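Local atomic coordinates of Non-ribosomal peptide synthetase (Streptomyces halstedii, PDB entry 3WV4), a protein that forms an AMP-binding domain of the ANL superfamily in a non-ribosomal peptide synthetase. Residues R338-G341 against R347-I350; H357-S362 against H430-G435; I374-E377 against L381-P384; Y428-L431 against L437-G440. All coordinates share one frame; numbering follows the deposited sequence.

Contact 1 (R338-G341 against R347-I350); sequences RMYG and RISI
A classic beta bulge interrupts the antiparallel hairpin where Tyr-340 faces both Ile-348 and Ser-349. Tyr-340 O accepts two N-H groups, from Ile-348 N at 2.8 Å and from Ser-349 N at 2.9 Å; the first arrives in the carbonyl plane on a lone pair, the second is tilted 22° out of it. In the same hydrogen-bonded pair Tyr-340 N reaches Ser-349 O at 2.9 Å, almost straight at 168°. Ile-348, the extra residue, lies alongside the Tyr-340 ring, its CD1 coming 3.5 Å from Tyr-340 CE2, while Ser-349 OG sits at the ring's edge and bonds to Val-363 O. On the opposite face Met-339 CE lies over one face of the Arg-347 guanidinium, above its centre and 3.6 Å from Arg-347 CZ. Arg-347 gets there because its chain bends at chi3 (-68°). Tyr-340 and Gly-341 open the Tyr-Gly-x-Thr-Glu motif familiar in this superfamily, so the bulge lies at the root of the loop that carries it. Helix 215-229 covers the Ile-350 face through Ile-225, Val-228 and Leu-229. The Tyr-340 face meets strand 437-439, where Phe-439 packs edge-to-face with the Tyr-340 ring, and the Tyr-340 hydroxyl bonds to Asp-427 OD2.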
loop_
_atom_site.group_PDB
_atom_site.type_symbol
_atom_site.label_atom_id
_atom_site.label_comp_id
_atom_site.label_asym_id
_atom_site.label_seq_id
_atom_site.Cartn_x
_atom_site.Cartn_y
_atom_site.Cartn_z
ATOM N N ARG A 338 0.050 15.638 6.668
ATOM C CA ARG A 338 -1.315 15.266 6.446
ATOM C C ARG A 338 -1.526 14.808 5.040
ATOM O O ARG A 338 -0.926 15.344 4.100
ATOM C CB ARG A 338 -2.270 16.412 6.801
ATOM C CG ARG A 338 -2.342 16.781 8.314
ATOM C CD ARG A 338 -1.752 18.186 8.611
ATOM N NE ARG A 338 -2.442 19.258 7.934
ATOM C CZ ARG A 338 -1.983 20.483 7.666
ATOM N NH1 ARG A 338 -0.750 20.886 7.916
ATOM N NH2 ARG A 338 -2.823 21.342 7.107
ATOM N N MET A 339 -2.415 13.835 4.874
ATOM C CA MET A 339 -2.719 13.252 3.572
ATOM C C MET A 339 -4.191 12.889 3.523
ATOM O O MET A 339 -4.789 12.665 4.543
ATOM C CB MET A 339 -1.887 11.975 3.358
ATOM C CG MET A 339 -0.409 12.205 3.683
ATOM S SD MET A 339 0.674 10.941 3.093
ATOM C CE MET A 339 0.111 9.622 4.133
ATOM N N TYR A 340 -4.748 12.818 2.329
ATOM C CA TYR A 340 -6.121 12.357 2.155
ATOM C C TYR A 340 -6.167 11.532 0.914
ATOM O O TYR A 340 -5.466 11.820 -0.079
ATOM C CB TYR A 340 -7.072 13.559 2.073
ATOM C CG TYR A 340 -8.330 13.292 1.325
ATOM C CD1 TYR A 340 -9.341 12.430 1.875
ATOM C CD2 TYR A 340 -8.592 13.915 0.104
ATOM C CE1 TYR A 340 -10.527 12.217 1.187
ATOM C CE2 TYR A 340 -9.769 13.674 -0.597
ATOM C CZ TYR A 340 -10.748 12.844 -0.036
ATOM O OH TYR A 340 -11.916 12.589 -0.753
ATOM N N GLY A 341 -6.933 10.469 0.957
ATOM C CA GLY A 341 -7.090 9.627 -0.194
ATOM C C GLY A 341 -8.220 8.638 -0.065
ATOM O O GLY A 341 -8.842 8.549 0.985
ATOM N N ARG A 347 -4.396 7.723 -3.460
ATOM C CA ARG A 347 -4.268 8.922 -2.668
ATOM C C ARG A 347 -4.644 10.149 -3.468
ATOM O O ARG A 347 -4.498 10.185 -4.707
ATOM C CB ARG A 347 -2.864 9.013 -2.036
ATOM C CG ARG A 347 -2.766 10.065 -0.988
ATOM C CD ARG A 347 -1.596 9.915 -0.029
ATOM N NE ARG A 347 -1.769 8.741 0.808
ATOM C CZ ARG A 347 -0.788 7.905 1.138
ATOM N NH1 ARG A 347 0.477 8.160 0.756
ATOM N NH2 ARG A 347 -1.035 6.873 1.930
ATOM N N ILE A 348 -5.137 11.142 -2.780
ATOM C CA ILE A 348 -5.676 12.316 -3.456
ATOM C C ILE A 348 -4.843 13.553 -3.254
ATOM O O ILE A 348 -4.584 14.296 -4.232
ATOM C CB ILE A 348 -7.110 12.605 -2.980
ATOM C CG1 ILE A 348 -7.925 11.448 -3.541
ATOM C CG2 ILE A 348 -7.595 13.953 -3.501
ATOM C CD1 ILE A 348 -9.350 11.245 -3.091
ATOM N N SER A 349 -4.498 13.821 -2.007
ATOM C CA SER A 349 -3.797 15.034 -1.676
ATOM C C SER A 349 -2.811 14.748 -0.587
ATOM O O SER A 349 -3.008 13.807 0.247
ATOM C CB SER A 349 -4.745 16.126 -1.191
ATOM O OG SER A 349 -5.308 15.767 0.099
ATOM N N ILE A 350 -1.735 15.525 -0.608
ATOM C CA ILE A 350 -0.715 15.516 0.434
ATOM C C ILE A 350 -0.294 16.947 0.737
ATOM O O ILE A 350 -0.160 17.728 -0.154
ATOM C CB ILE A 350 0.552 14.708 0.006
ATOM C CG1 ILE A 350 0.195 13.275 -0.261
ATOM C CG2 ILE A 350 1.632 14.826 1.078
ATOM C CD1 ILE A 350 1.414 12.440 -0.707
#

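Contact 2 (H357-S362 against H430-G435); sequences HERPDS and HLDEDG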
loop_
_atom_site.group_PDB
_atom_site.type_symbol
_atom_site.label_atom_id
_atom_site.label_comp_id
_atom_site.label_asym_id
_atom_site.label_seq_id
_atom_site.Cartn_x
_atom_site.Cartn_y
_atom_site.Cartn_z
ATOM N N HIS A 357 2.991 23.259 9.216
ATOM C CA HIS A 357 2.440 24.246 10.133
ATOM C C HIS A 357 1.340 25.159 9.543
ATOM O O HIS A 357 0.809 26.015 10.212
ATOM C CB HIS A 357 3.537 25.184 10.655
ATOM C CG HIS A 357 4.586 24.472 11.400
ATOM N ND1 HIS A 357 4.316 23.797 12.560
ATOM C CD2 HIS A 357 5.906 24.272 11.140
ATOM C CE1 HIS A 357 5.425 23.208 12.983
ATOM N NE2 HIS A 357 6.397 23.474 12.142
ATOM N N GLU A 358 0.986 24.959 8.304
ATOM C CA GLU A 358 0.198 25.970 7.599
ATOM C C GLU A 358 -1.098 25.414 7.152
ATOM O O GLU A 358 -1.187 24.233 6.939
ATOM C CB GLU A 358 0.982 26.493 6.414
ATOM C CG GLU A 358 1.987 27.494 6.903
ATOM C CD GLU A 358 2.780 28.050 5.807
ATOM O OE1 GLU A 358 2.178 28.392 4.763
ATOM O OE2 GLU A 358 3.990 28.145 6.013
ATOM N N ARG A 359 -2.097 26.285 7.060
ATOM C CA ARG A 359 -3.434 25.931 6.627
ATOM C C ARG A 359 -3.921 24.712 7.387
ATOM O O ARG A 359 -4.205 23.670 6.800
ATOM C CB ARG A 359 -3.416 25.698 5.132
ATOM C CG ARG A 359 -2.943 26.905 4.357
ATOM C CD ARG A 359 -2.673 26.480 2.951
ATOM N NE ARG A 359 -2.553 27.617 2.071
ATOM C CZ ARG A 359 -1.412 28.221 1.793
ATOM N NH1 ARG A 359 -0.259 27.790 2.338
ATOM N NH2 ARG A 359 -1.418 29.263 0.957
ATOM N N PRO A 360 -3.989 24.813 8.717
ATOM C CA PRO A 360 -4.481 23.690 9.554
ATOM C C PRO A 360 -5.685 22.891 9.038
ATOM O O PRO A 360 -5.733 21.711 9.246
ATOM C CB PRO A 360 -4.812 24.344 10.905
ATOM C CG PRO A 360 -4.851 25.832 10.649
ATOM C CD PRO A 360 -3.880 26.058 9.486
ATOM N N ASP A 361 -6.623 23.491 8.352
ATOM C CA ASP A 361 -7.823 22.733 7.907
ATOM C C ASP A 361 -7.712 21.988 6.603
ATOM O O ASP A 361 -8.713 21.366 6.153
ATOM C CB ASP A 361 -9.018 23.694 7.775
ATOM C CG ASP A 361 -9.521 24.157 9.110
ATOM O OD1 ASP A 361 -9.408 23.372 10.093
ATOM O OD2 ASP A 361 -10.035 25.299 9.171
ATOM N N SER A 362 -6.564 22.155 5.929
ATOM C CA SER A 362 -6.372 21.564 4.627
ATOM C C SER A 362 -5.831 20.157 4.767
ATOM O O SER A 362 -5.096 19.852 5.691
ATOM C CB SER A 362 -5.398 22.458 3.758
ATOM O OG SER A 362 -5.128 21.833 2.515
ATOM N N HIS A 430 -13.797 21.956 -0.763
ATOM C CA HIS A 430 -13.498 23.088 -1.610
ATOM C C HIS A 430 -11.988 23.278 -1.748
ATOM O O HIS A 430 -11.226 22.824 -0.904
ATOM C CB HIS A 430 -14.192 24.359 -1.044
ATOM C CG HIS A 430 -13.626 24.839 0.256
ATOM N ND1 HIS A 430 -14.098 24.419 1.476
ATOM C CD2 HIS A 430 -12.644 25.730 0.525
ATOM C CE1 HIS A 430 -13.426 25.027 2.444
ATOM N NE2 HIS A 430 -12.520 25.807 1.891
ATOM N N LEU A 431 -11.590 24.028 -2.775
ATOM C CA LEU A 431 -10.180 24.417 -3.004
ATOM C C LEU A 431 -10.035 25.900 -2.819
ATOM O O LEU A 431 -10.974 26.648 -3.075
ATOM C CB LEU A 431 -9.780 24.115 -4.417
ATOM C CG LEU A 431 -9.757 22.678 -4.812
ATOM C CD1 LEU A 431 -9.542 22.630 -6.308
ATOM C CD2 LEU A 431 -8.671 21.920 -4.095
ATOM N N ASP A 432 -8.902 26.347 -2.319
ATOM C CA ASP A 432 -8.636 27.800 -2.297
ATOM C C ASP A 432 -7.977 28.158 -3.599
ATOM O O ASP A 432 -7.782 27.302 -4.494
ATOM C CB ASP A 432 -7.892 28.278 -1.047
ATOM C CG ASP A 432 -6.521 27.586 -0.834
ATOM O OD1 ASP A 432 -5.886 27.173 -1.824
ATOM O OD2 ASP A 432 -6.088 27.515 0.333
ATOM N N GLU A 433 -7.608 29.419 -3.732
ATOM C CA GLU A 433 -7.018 29.924 -4.976
ATOM C C GLU A 433 -5.728 29.133 -5.269
ATOM O O GLU A 433 -5.404 28.730 -6.423
ATOM C CB GLU A 433 -6.722 31.432 -4.823
ATOM C CG GLU A 433 -7.894 32.292 -4.280
ATOM C CD GLU A 433 -8.430 31.843 -2.900
ATOM O OE1 GLU A 433 -7.620 31.695 -1.936
ATOM O OE2 GLU A 433 -9.668 31.621 -2.778
ATOM N N ASP A 434 -5.026 28.855 -4.184
ATOM C CA ASP A 434 -3.738 28.208 -4.262
ATOM C C ASP A 434 -3.854 26.735 -4.730
ATOM O O ASP A 434 -2.890 26.135 -5.217
ATOM C CB ASP A 434 -3.013 28.436 -2.925
ATOM C CG ASP A 434 -2.375 29.837 -2.850
ATOM O OD1 ASP A 434 -1.776 30.279 -3.872
ATOM O OD2 ASP A 434 -2.421 30.520 -1.800
ATOM N N GLY A 435 -5.055 26.153 -4.622
ATOM C CA GLY A 435 -5.264 24.748 -5.045
ATOM C C GLY A 435 -5.191 23.769 -3.881
ATOM O O GLY A 435 -5.175 22.560 -4.090
#
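Charge pairing carries this surface contact: Arg-359 turns its NE and NH2 edge to Asp-432 and Asp-434, while NH1 faces Glu-358. The shorter salt bridge joins Arg-359 NH2 to Asp-434 OD2 at 3.2 Å, and its hydrogen bond is weak, with an N-H...O angle of only 122°. The carboxylate oxygen lies near the guanidinium plane at its edge, yet the two flat groups are turned 83° against each other, so a two-pronged pairing is not formed. The second salt bridge is long, 3.9 Å from Arg-359 NE to Asp-432 OD2. Within its own segment Arg-359 NH1 also pairs with Glu-358 OE1 at 3.5 Å, which makes a network of one base and three acids. Arg-359 spans the gap because its chain is extended from CG to NE. Further hydrogen bonds position Asp-432 and close the turns. Asp-432 OD2 bonds to the Tyr-438 hydroxyl, its stronger partner, and OD1 to Phe-436 N. Two type I turns frame the contact, closed by Ser-362 N to Arg-359 O at 2.9 Å and Gly-435 N to Asp-432 O at 3.0 Å. The first turn leads into strand 362-366; the second links strands 427-431 and 437-439, and Arg-359 also rests on Tyr-438 of the latter.

Contact 3 (I374-E377 against L381-P384); sequences ILDE and LLPP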
loop_
_atom_site.group_PDB
_atom_site.type_symbol
_atom_site.label_atom_id
_atom_site.label_comp_id
_atom_site.label_asym_id
_atom_site.label_seq_id
_atom_site.Cartn_x
_atom_site.Cartn_y
_atom_site.Cartn_z
ATOM N N ILE A 374 -13.627 20.409 -8.128
ATOM C CA ILE A 374 -14.826 20.432 -7.314
ATOM C C ILE A 374 -16.032 20.646 -8.263
ATOM O O ILE A 374 -16.081 21.653 -8.950
ATOM C CB ILE A 374 -14.740 21.578 -6.317
ATOM C CG1 ILE A 374 -13.466 21.521 -5.466
ATOM C CG2 ILE A 374 -15.929 21.574 -5.378
ATOM C CD1 ILE A 374 -13.289 20.250 -4.673
ATOM N N LEU A 375 -16.969 19.695 -8.321
ATOM C CA LEU A 375 -18.135 19.780 -9.232
ATOM C C LEU A 375 -19.466 20.102 -8.529
ATOM O O LEU A 375 -19.653 19.689 -7.381
ATOM C CB LEU A 375 -18.281 18.455 -9.958
ATOM C CG LEU A 375 -17.083 18.083 -10.845
ATOM C CD1 LEU A 375 -17.418 16.936 -11.794
ATOM C CD2 LEU A 375 -16.566 19.290 -11.625
ATOM N N ASP A 376 -20.363 20.863 -9.195
ATOM C CA ASP A 376 -21.735 21.126 -8.674
ATOM C C ASP A 376 -22.621 19.922 -8.900
ATOM O O ASP A 376 -22.174 18.903 -9.438
ATOM C CB ASP A 376 -22.402 22.421 -9.268
ATOM C CG ASP A 376 -22.664 22.357 -10.806
ATOM O OD1 ASP A 376 -23.169 21.340 -11.311
ATOM O OD2 ASP A 376 -22.380 23.352 -11.518
ATOM N N GLU A 377 -23.885 20.051 -8.507
ATOM C CA GLU A 377 -24.882 18.997 -8.702
ATOM C C GLU A 377 -24.969 18.505 -10.156
ATOM O O GLU A 377 -25.210 17.335 -10.418
ATOM C CB GLU A 377 -26.245 19.526 -8.262
ATOM C CG GLU A 377 -27.339 18.466 -8.094
ATOM C CD GLU A 377 -28.745 19.040 -8.249
ATOM O OE1 GLU A 377 -29.663 18.610 -7.514
ATOM O OE2 GLU A 377 -28.929 19.930 -9.113
ATOM N N LEU A 381 -17.739 22.676 -13.201
ATOM C CA LEU A 381 -16.617 23.124 -12.409
ATOM C C LEU A 381 -17.058 24.269 -11.526
ATOM O O LEU A 381 -17.712 25.207 -12.003
ATOM C CB LEU A 381 -15.491 23.584 -13.320
ATOM C CG LEU A 381 -14.107 23.520 -12.703
ATOM C CD1 LEU A 381 -13.388 22.305 -13.270
ATOM C CD2 LEU A 381 -13.309 24.810 -12.956
ATOM N N LEU A 382 -16.725 24.192 -10.236
ATOM C CA LEU A 382 -16.998 25.295 -9.310
ATOM C C LEU A 382 -15.737 26.132 -9.220
ATOM O O LEU A 382 -14.647 25.659 -9.570
ATOM C CB LEU A 382 -17.385 24.780 -7.926
ATOM C CG LEU A 382 -18.828 24.645 -7.441
ATOM C CD1 LEU A 382 -19.850 24.988 -8.510
ATOM C CD2 LEU A 382 -19.128 23.313 -6.785
ATOM N N PRO A 383 -15.878 27.396 -8.787
ATOM C CA PRO A 383 -14.713 28.235 -8.548
ATOM C C PRO A 383 -14.230 28.080 -7.114
ATOM O O PRO A 383 -14.930 27.473 -6.301
ATOM C CB PRO A 383 -15.240 29.654 -8.791
ATOM C CG PRO A 383 -16.677 29.577 -8.398
ATOM C CD PRO A 383 -17.137 28.152 -8.647
ATOM N N PRO A 384 -13.035 28.625 -6.811
ATOM C CA PRO A 384 -12.435 28.484 -5.488
ATOM C C PRO A 384 -13.372 28.978 -4.426
ATOM O O PRO A 384 -14.144 29.889 -4.681
ATOM C CB PRO A 384 -11.206 29.399 -5.549
ATOM C CG PRO A 384 -10.836 29.468 -6.993
ATOM C CD PRO A 384 -12.112 29.254 -7.778
#
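Leu-382 makes the close part of this contact, leaning over the backbone that runs from Ile-374 to Asp-376. Its CD2 lies 3.7 Å from Leu-375 C and 3.7 Å from Asp-376 N, and 3.9 Å from Ile-374 CG2, whose side chain it crosses at about a right angle. The other branch, CD1, touches Asp-376 CB at 3.7 Å. Beneath this packing Leu-382 N donates to Ile-374 O at 2.9 Å, nearly along the C=O axis (167°). It is the one hydrogen bond between the segments, and it accompanies a single backbone bridge of Leu-375 with Leu-381. The pair thus closes the first part of the connection between antiparallel strands 371-375 and 388-393. Asp-376 OD1 fixes the intervening turn by a hydrogen bond to Thr-380 N. The Leu-375 CA-CB bond points away from the other segment, but with CG opposite the carbonyl carbon (chi1 -62°) its CD2 swings back to within 3.9 Å of Leu-381 CA; beyond, the same side chain is buried against Thr-391, Arg-422 and His-424. The outer side is much looser. The CB of exposed Leu-381 points away from 374-377, and Pro-383 and Pro-384, both exposed, take no part in the packing on that segment; Pro-384 meets Leu-431 and Glu-433 instead.

Contact 4 (Y428-L431 against L437-G440); sequences YGHL and LYFG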
loop_
_atom_site.group_PDB
_atom_site.type_symbol
_atom_site.label_atom_id
_atom_site.label_comp_id
_atom_site.label_asym_id
_atom_site.label_seq_id
_atom_site.Cartn_x
_atom_site.Cartn_y
_atom_site.Cartn_z
ATOM N N TYR A 428 -17.260 15.807 0.017
ATOM C CA TYR A 428 -17.512 17.184 -0.368
ATOM C C TYR A 428 -16.469 18.108 0.243
ATOM O O TYR A 428 -16.043 17.932 1.368
ATOM C CB TYR A 428 -18.940 17.605 0.057
ATOM C CG TYR A 428 -19.931 16.973 -0.791
ATOM C CD1 TYR A 428 -20.555 17.678 -1.814
ATOM C CD2 TYR A 428 -20.280 15.647 -0.587
ATOM C CE1 TYR A 428 -21.486 17.053 -2.611
ATOM C CE2 TYR A 428 -21.203 15.031 -1.382
ATOM C CZ TYR A 428 -21.798 15.739 -2.380
ATOM O OH TYR A 428 -22.735 15.101 -3.152
ATOM N N GLY A 429 -16.126 19.160 -0.475
ATOM C CA GLY A 429 -15.168 20.142 0.039
ATOM C C GLY A 429 -14.875 21.220 -0.991
ATOM O O GLY A 429 -15.621 21.389 -1.976
ATOM N N HIS A 430 -13.797 21.956 -0.763
ATOM C CA HIS A 430 -13.498 23.088 -1.610
ATOM C C HIS A 430 -11.988 23.278 -1.748
ATOM O O HIS A 430 -11.226 22.824 -0.904
ATOM C CB HIS A 430 -14.192 24.359 -1.044
ATOM C CG HIS A 430 -13.626 24.839 0.256
ATOM N ND1 HIS A 430 -14.098 24.419 1.476
ATOM C CD2 HIS A 430 -12.644 25.730 0.525
ATOM C CE1 HIS A 430 -13.426 25.027 2.444
ATOM N NE2 HIS A 430 -12.520 25.807 1.891
ATOM N N LEU A 431 -11.590 24.028 -2.775
ATOM C CA LEU A 431 -10.180 24.417 -3.004
ATOM C C LEU A 431 -10.035 25.900 -2.819
ATOM O O LEU A 431 -10.974 26.648 -3.075
ATOM C CB LEU A 431 -9.780 24.115 -4.417
ATOM C CG LEU A 431 -9.757 22.678 -4.812
ATOM C CD1 LEU A 431 -9.542 22.630 -6.308
ATOM C CD2 LEU A 431 -8.671 21.920 -4.095
ATOM N N LEU A 437 -6.676 21.659 -0.750
ATOM C CA LEU A 437 -7.965 20.997 -0.539
ATOM C C LEU A 437 -8.430 21.100 0.891
ATOM O O LEU A 437 -7.636 21.038 1.829
ATOM C CB LEU A 437 -7.883 19.546 -0.980
ATOM C CG LEU A 437 -9.133 18.656 -0.789
ATOM C CD1 LEU A 437 -10.346 19.141 -1.565
ATOM C CD2 LEU A 437 -8.756 17.249 -1.188
ATOM N N TYR A 438 -9.741 21.311 1.028
ATOM C CA TYR A 438 -10.413 21.400 2.327
ATOM C C TYR A 438 -11.701 20.586 2.297
ATOM O O TYR A 438 -12.367 20.469 1.248
ATOM C CB TYR A 438 -10.789 22.850 2.619
ATOM C CG TYR A 438 -9.616 23.788 2.705
ATOM C CD1 TYR A 438 -9.024 24.086 3.926
ATOM C CD2 TYR A 438 -9.100 24.394 1.550
ATOM C CE1 TYR A 438 -7.964 24.938 4.011
ATOM C CE2 TYR A 438 -8.020 25.242 1.632
ATOM C CZ TYR A 438 -7.457 25.481 2.869
ATOM O OH TYR A 438 -6.443 26.331 2.935
ATOM N N PHE A 439 -12.088 20.071 3.447
ATOM C CA PHE A 439 -13.429 19.474 3.613
ATOM C C PHE A 439 -14.570 20.450 3.879
ATOM O O PHE A 439 -14.349 21.548 4.398
ATOM C CB PHE A 439 -13.378 18.403 4.702
ATOM C CG PHE A 439 -12.574 17.223 4.299
ATOM C CD1 PHE A 439 -12.707 16.708 3.028
ATOM C CD2 PHE A 439 -11.712 16.615 5.189
ATOM C CE1 PHE A 439 -11.978 15.601 2.646
ATOM C CE2 PHE A 439 -10.986 15.505 4.817
ATOM C CZ PHE A 439 -11.110 15.005 3.539
ATOM N N GLY A 440 -15.791 20.023 3.510
ATOM C CA GLY A 440 -16.988 20.905 3.484
ATOM C C GLY A 440 -16.753 22.278 2.847
ATOM O O GLY A 440 -15.868 22.426 1.982
#
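The chi1 of His-430, 68°, places CG between the backbone N and the carbonyl carbon and folds the imidazole back across strand 437-439. There ND1 donates to Gly-440 O at 2.7 Å, a nearly straight bond (169°) with the acceptor close to the ring plane, which fixes the rotation of the ring. One face is then covered by Tyr-438 CB, 3.4 Å from His-430 CE1, in a CH-pi contact. The two rings are almost parallel (7°) but slid apart, with centroids 5.0 Å from each other, so the rings barely overlap and it is the Tyr-438 methylene that lies over the imidazole. The backbones of His-430 and Tyr-438 form an antiparallel hydrogen-bonded pair: His-430 N to Tyr-438 O and Tyr-438 N to His-430 O are both 2.9 Å. Towards the open end of the hairpin Gly-440 N reaches Tyr-428 O at 3.0 Å from above the carbonyl plane. Gly-429, without a side chain, lets its CA approach Tyr-438 O to 3.1 Å as a CA-H...O contact. On the reverse face Leu-431 CD2 packs on Leu-437 CB at 4.0 Å. The hairpin continues the sheet on both flanks: strand 437-439 pairs with strand 362-366, with Ser-362 OG bonded to Leu-437 O, and strand 427-431 pairs with strand 388-393, whose Ile-390 touches Leu-437 and Phe-439.

In the fold
All four contacts reach one large mixed, branched sheet and lie on the same side of the chain's centre. Contact 1 is the most central, about 13 Å from that centre, and contact 3 the most peripheral at about 30 Å. Along the chain contact 1 comes first; contact 2 then opens at 357-362 and closes at 430-435, with contact 3 falling between these segments, and contact 4 overlaps its second segment through His-430 and Leu-431. Centres of contacts 2 and 4 are about 9 Å apart, those of contacts 1 and 3 about 19 Å. Strand 362-366 ties hairpin 335-350 to hairpin 427-439, so the sheet runs unbroken from the buried bulge to the exposed turns.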